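Local coordinates for cyclic nucleotide-binding protein (Ruegeria pomeroyi, PDB 3FX3) that probably binds DNA and regulates transcription, as a putative cyclic-nucleotide-responsive factor of the CRP family that pairs with a second copy of itself, at residues F136-L139 with H140-A144; I129-L132 with A133-G137; G87-V90 with A91-T95. All coordinates share one frame; numbering follows the deposited sequence.

Contact 1: residues F136-L139 with H140-A144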
# COMPACT_ATOMS: atom_id res chain seq x y z
N PHE B 136 0.34 5.88 -7.92
CA PHE B 136 0.42 6.87 -6.82
C PHE B 136 -0.85 6.87 -5.98
O PHE B 136 -0.80 6.94 -4.75
CB PHE B 136 0.72 8.28 -7.31
CG PHE B 136 2.22 8.59 -7.44
CD1 PHE B 136 3.07 8.49 -6.34
CD2 PHE B 136 2.75 9.04 -8.63
CE1 PHE B 136 4.45 8.81 -6.46
CE2 PHE B 136 4.11 9.39 -8.74
CZ PHE B 136 4.96 9.25 -7.68
N GLY B 137 -2.00 6.80 -6.63
CA GLY B 137 -3.25 6.90 -5.87
C GLY B 137 -3.36 5.65 -4.99
O GLY B 137 -3.76 5.71 -3.82
N HIS B 138 -2.95 4.54 -5.55
CA HIS B 138 -2.94 3.28 -4.83
C HIS B 138 -1.94 3.30 -3.66
O HIS B 138 -2.28 2.88 -2.55
CB HIS B 138 -2.70 2.12 -5.84
CG HIS B 138 -2.99 0.76 -5.30
ND1 HIS B 138 -2.69 -0.39 -6.00
CD2 HIS B 138 -3.51 0.34 -4.11
CE1 HIS B 138 -3.04 -1.45 -5.29
NE2 HIS B 138 -3.54 -1.03 -4.14
N LEU B 139 -0.74 3.83 -3.86
CA LEU B 139 0.21 3.95 -2.74
C LEU B 139 -0.36 4.75 -1.61
O LEU B 139 -0.30 4.35 -0.44
CB LEU B 139 1.51 4.58 -3.16
CG LEU B 139 2.54 3.66 -3.76
CD1 LEU B 139 3.62 4.45 -4.51
CD2 LEU B 139 3.13 2.73 -2.71
N HIS B 140 -0.97 5.90 -1.95
CA HIS B 140 -1.60 6.72 -0.93
C HIS B 140 -2.67 5.98 -0.17
O HIS B 140 -2.83 6.16 1.05
CB HIS B 140 -2.25 7.99 -1.49
CG HIS B 140 -1.31 9.12 -1.58
ND1 HIS B 140 -0.89 9.81 -0.47
CD2 HIS B 140 -0.64 9.64 -2.63
CE1 HIS B 140 -0.03 10.74 -0.83
NE2 HIS B 140 0.14 10.66 -2.14
N SER B 141 -3.45 5.22 -0.90
CA SER B 141 -4.53 4.49 -0.24
C SER B 141 -3.95 3.42 0.74
O SER B 141 -4.43 3.27 1.86
CB SER B 141 -5.45 3.90 -1.32
OG SER B 141 -6.22 2.88 -0.81
N LEU B 142 -2.91 2.73 0.34
CA LEU B 142 -2.32 1.73 1.22
C LEU B 142 -1.61 2.37 2.47
O LEU B 142 -1.73 1.88 3.59
CB LEU B 142 -1.35 0.86 0.43
CG LEU B 142 -1.95 -0.01 -0.70
CD1 LEU B 142 -0.84 -0.79 -1.37
CD2 LEU B 142 -2.99 -0.97 -0.17
N VAL B 143 -0.94 3.50 2.27
CA VAL B 143 -0.32 4.22 3.37
C VAL B 143 -1.41 4.68 4.35
O VAL B 143 -1.23 4.57 5.57
CB VAL B 143 0.48 5.47 2.86
CG1 VAL B 143 0.80 6.45 4.05
CG2 VAL B 143 1.74 5.03 2.12
N ALA B 144 -2.53 5.20 3.83
CA ALA B 144 -3.60 5.67 4.72
C ALA B 144 -4.17 4.47 5.47
O ALA B 144 -4.44 4.56 6.66
CB ALA B 144 -4.72 6.42 3.94
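His140 meets the preceding turn of helix 125-147 through both backbone and ring. Its N donates to Phe136 O at 3.0 Å in a nearly straight bond (N-H...O 171°), and its imidazole lies with an edge toward that same carbonyl, CD2 standing 3.4 Å from Phe136 O. Farther out on the ring, NE2 is hydrogen-bonded to Glu88 of the second subunit, and a phosphate ion, probably from the crystallisation liquor, sits close by. Ser141 follows, its N bonded to Gly137 O at 3.0 Å while its CB rests near the carbonyl oxygens of Gly137 and His138. Leu142 N continues the i to i+4 pattern by donating to His138 O. Its side chain swings CG anti to the carbonyl carbon (chi1 -64°), back over the previous turn, where CG comes 3.8 Å from His138 CD2. Both methyls lie near the NE2 corner of the imidazole, the leucine running obliquely past the ring. The ring reaches this spot because His138 CG is anti to its own N (chi1 -166°). Were Leu142 cut back to an alanine, this flank of the His138 ring would probably lose its apolar neighbour, and Leu146 of the second subunit a packing partner. Val143 closes the series, its N 2.9 Å from Leu139 O and its CG2 3.3 Å from the same oxygen, while Leu139 itself packs on Leu142 of the second subunit. In CRP-family proteins a long helix of this kind pairs with its mate to form the dimer interface. Here the four N-H groups from His140 to Val143 are all bonded to carbonyls one turn back, which leaves the leucines for apolar packing between subunits and His140 for a polar link to the partner's Glu88.

Contact 2: residues I129-L132 with A133-G137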
# COMPACT_ATOMS: atom_id res chain seq x y z
N ILE B 129 2.56 7.72 -17.87
CA ILE B 129 1.98 8.76 -17.03
C ILE B 129 0.66 8.30 -16.39
O ILE B 129 0.48 8.51 -15.20
CB ILE B 129 1.81 10.08 -17.76
CG1 ILE B 129 3.20 10.70 -18.04
CG2 ILE B 129 0.93 11.12 -16.98
CD1 ILE B 129 3.14 11.80 -19.08
N SER B 130 -0.24 7.65 -17.16
CA SER B 130 -1.52 7.13 -16.60
C SER B 130 -1.29 6.06 -15.59
O SER B 130 -1.91 6.05 -14.56
CB SER B 130 -2.43 6.56 -17.67
OG SER B 130 -2.58 7.61 -18.57
N ILE B 131 -0.40 5.14 -15.92
CA ILE B 131 -0.09 4.05 -15.01
C ILE B 131 0.45 4.60 -13.70
O ILE B 131 0.03 4.21 -12.62
CB ILE B 131 0.85 3.00 -15.59
CG1 ILE B 131 0.26 2.40 -16.88
CG2 ILE B 131 1.05 1.85 -14.54
CD1 ILE B 131 1.24 1.58 -17.74
N LEU B 132 1.35 5.55 -13.79
CA LEU B 132 1.95 6.14 -12.58
C LEU B 132 0.93 6.92 -11.78
O LEU B 132 1.00 6.93 -10.55
CB LEU B 132 3.15 7.02 -12.98
CG LEU B 132 4.00 7.64 -11.87
CD1 LEU B 132 4.63 6.55 -10.95
CD2 LEU B 132 5.11 8.59 -12.49
N ALA B 133 -0.01 7.59 -12.45
CA ALA B 133 -1.06 8.30 -11.71
C ALA B 133 -1.77 7.25 -10.83
O ALA B 133 -1.94 7.45 -9.63
CB ALA B 133 -2.07 9.00 -12.63
N THR B 134 -2.12 6.12 -11.45
CA THR B 134 -2.86 5.07 -10.78
C THR B 134 -2.09 4.47 -9.59
O THR B 134 -2.65 4.30 -8.51
CB THR B 134 -3.28 3.99 -11.77
OG1 THR B 134 -4.18 4.58 -12.71
CG2 THR B 134 -3.98 2.71 -11.04
N THR B 135 -0.79 4.21 -9.78
CA THR B 135 -0.01 3.60 -8.76
C THR B 135 0.21 4.59 -7.63
O THR B 135 0.21 4.18 -6.46
CB THR B 135 1.33 2.97 -9.28
OG1 THR B 135 2.17 3.98 -9.84
CG2 THR B 135 1.08 1.91 -10.35
N PHE B 136 0.34 5.88 -7.92
CA PHE B 136 0.42 6.87 -6.82
C PHE B 136 -0.85 6.87 -5.98
O PHE B 136 -0.80 6.94 -4.75
CB PHE B 136 0.72 8.28 -7.31
CG PHE B 136 2.22 8.59 -7.44
CD1 PHE B 136 3.07 8.49 -6.34
CD2 PHE B 136 2.75 9.04 -8.63
CE1 PHE B 136 4.45 8.81 -6.46
CE2 PHE B 136 4.11 9.39 -8.74
CZ PHE B 136 4.96 9.25 -7.68
N GLY B 137 -2.00 6.80 -6.63
CA GLY B 137 -3.25 6.90 -5.87
C GLY B 137 -3.36 5.65 -4.99
O GLY B 137 -3.76 5.71 -3.82
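Leu132 and Phe136 lie side by side, one turn apart, on the long dimerisation helix of the CRP fold, 125-147, and regular i to i+4 bonding ties the backbone around them. Ala133 N donates to Ile129 O at 2.9 Å, Thr134 N to Ser130 O, Thr135 N to Ile131 O and Phe136 N to Leu132 O, the last also at 2.9 Å. The three hydroxyls have partners of their own. Ser130 OG is hydrogen-bonded to Glu126 O, four residues back in its own helix, whereas Thr134 OG1 is engaged by Arg93 NH2 of the second subunit. Thr135 OG1 stands between its backbone N and carbonyl carbon (chi1 62°), which brings it 3.3 Å from Leu132 O. It also forms a hydrogen bond with Thr135 OG1 of the second subunit, so whether its proton serves Leu132 O is not settled. Thr135 and its counterpart in the second subunit thus place a polar pair within the interface. The same torsion leaves CG2 of Thr135 anti to the carbonyl carbon, 4.2 Å from Ile131 CG2. Ile131 packs against Phe117 and Met121 of helix 114-123 and Leu132 of the second subunit. On the neighbouring flank Leu132, with CG anti to its N (chi1 -175°), runs alongside the Phe136 side chain, both pointing the same way. CG and CD1 share the touching: Leu132 CG lies 3.6 Å from Phe136 CE2, and CD1 approaches that same ring carbon equally closely.

Contact 3: residues G87-V90 with A91-T95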
# COMPACT_ATOMS: atom_id res chain seq x y z
N GLY B 87 7.36 -9.39 -10.04
CA GLY B 87 8.48 -9.14 -10.93
C GLY B 87 8.43 -7.85 -11.74
O GLY B 87 9.26 -7.66 -12.64
N GLU B 88 7.46 -6.98 -11.44
CA GLU B 88 7.28 -5.73 -12.19
C GLU B 88 8.53 -4.87 -12.10
O GLU B 88 9.08 -4.47 -13.13
CB GLU B 88 6.06 -4.91 -11.70
CG GLU B 88 4.72 -5.61 -11.70
CD GLU B 88 4.40 -6.37 -10.42
OE1 GLU B 88 5.32 -6.61 -9.60
OE2 GLU B 88 3.22 -6.73 -10.22
N ALA B 89 8.99 -4.59 -10.88
CA ALA B 89 10.11 -3.67 -10.69
C ALA B 89 11.36 -4.16 -11.41
O ALA B 89 12.05 -3.39 -12.11
CB ALA B 89 10.40 -3.44 -9.17
N VAL B 90 11.70 -5.44 -11.22
CA VAL B 90 12.95 -5.92 -11.76
C VAL B 90 12.90 -6.00 -13.28
O VAL B 90 13.92 -5.77 -13.95
CB VAL B 90 13.42 -7.24 -11.07
CG1 VAL B 90 12.43 -8.38 -11.27
CG2 VAL B 90 14.75 -7.61 -11.64
N ALA B 91 11.72 -6.28 -13.83
CA ALA B 91 11.57 -6.33 -15.25
C ALA B 91 11.73 -4.91 -15.85
O ALA B 91 12.39 -4.74 -16.87
CB ALA B 91 10.21 -6.94 -15.64
N LEU B 92 11.18 -3.89 -15.20
CA LEU B 92 11.31 -2.54 -15.72
C LEU B 92 12.73 -1.98 -15.49
O LEU B 92 13.20 -1.15 -16.25
CB LEU B 92 10.25 -1.64 -15.10
CG LEU B 92 8.78 -1.98 -15.39
CD1 LEU B 92 7.90 -0.98 -14.65
CD2 LEU B 92 8.53 -1.91 -16.85
N ARG B 93 13.43 -2.42 -14.46
CA ARG B 93 14.81 -1.98 -14.27
C ARG B 93 15.77 -2.79 -15.09
O ARG B 93 16.94 -2.42 -15.22
CB ARG B 93 15.23 -2.06 -12.81
CG ARG B 93 14.60 -0.99 -12.00
CD ARG B 93 14.49 -1.37 -10.55
NE ARG B 93 13.98 -0.24 -9.75
CZ ARG B 93 13.66 -0.33 -8.46
NH1 ARG B 93 13.80 -1.48 -7.83
NH2 ARG B 93 13.23 0.74 -7.80
N ASN B 94 15.31 -3.93 -15.59
CA ASN B 94 16.16 -4.83 -16.30
C ASN B 94 17.43 -5.16 -15.49
O ASN B 94 18.52 -5.12 -16.02
CB ASN B 94 16.53 -4.24 -17.65
CG ASN B 94 17.17 -5.24 -18.55
OD1 ASN B 94 16.97 -6.46 -18.38
ND2 ASN B 94 17.98 -4.78 -19.47
N THR B 95 17.27 -5.47 -14.21
CA THR B 95 18.37 -5.95 -13.40
C THR B 95 18.20 -7.47 -13.13
O THR B 95 17.13 -8.02 -13.32
CB THR B 95 18.50 -5.14 -12.07
OG1 THR B 95 17.21 -5.03 -11.47
CG2 THR B 95 19.12 -3.69 -12.31
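Arg93 N donates to Ala89 O at 2.9 Å, and Leu92 N to Glu88 O in the same i to i+4 fashion. The first bond of the series, from Ala91 N, starts at the carbonyl of Gly87, the N-cap of helix 88-93. Gly87 holds that position with phi 84°, where a CB would press on the preceding carbonyl. At the far end Asn94 turns to positive phi, and Thr95 N makes a weak bond to Val90 O at 3.4 Å. Among the side chains, Glu88 OE2 is held by Ser85 OG of its own chain; the other carboxylate oxygen, like the guanidinium of Arg93, is bonded to the second subunit, so the carboxylate is gripped at both oxygens. Arg93 runs extended from CG to NE, laying one face of its guanidinium over Ala89 CB, 4.1 Å from NH1. Val90 CG2 faces Thr95, 3.6 Å from its OG1. This short helix follows strand 84-86 in the cyclic nucleotide-binding domain; Ala91 leans on Ile55 of strand 54-58, Leu92 packs against Phe117, Val118 and Met121 of helix 114-123, and Ala89 meets Ala133 in helix 125-147 of the second subunit.

Overall arrangement
Along the chain contact 3 comes first, on helix 88-93 of the cyclic nucleotide-binding domain, followed by contact 2 and then contact 1 on helix 125-147. Those two share Phe136 and Gly137, with centres about 11 Å apart. Contact 3 lies about 17 Å from contact 2 and about 21 Å from contact 1, centre to centre, and touches neither within the chain. Across the dimer they do meet: the short helix of one subunit bonds to the long helix of the other. Since helix 125-147 leads on toward the helix-turn-helix domain, this cross-subunit link is consistent with coupling between the sensory and DNA-binding domains, as in CRP relatives.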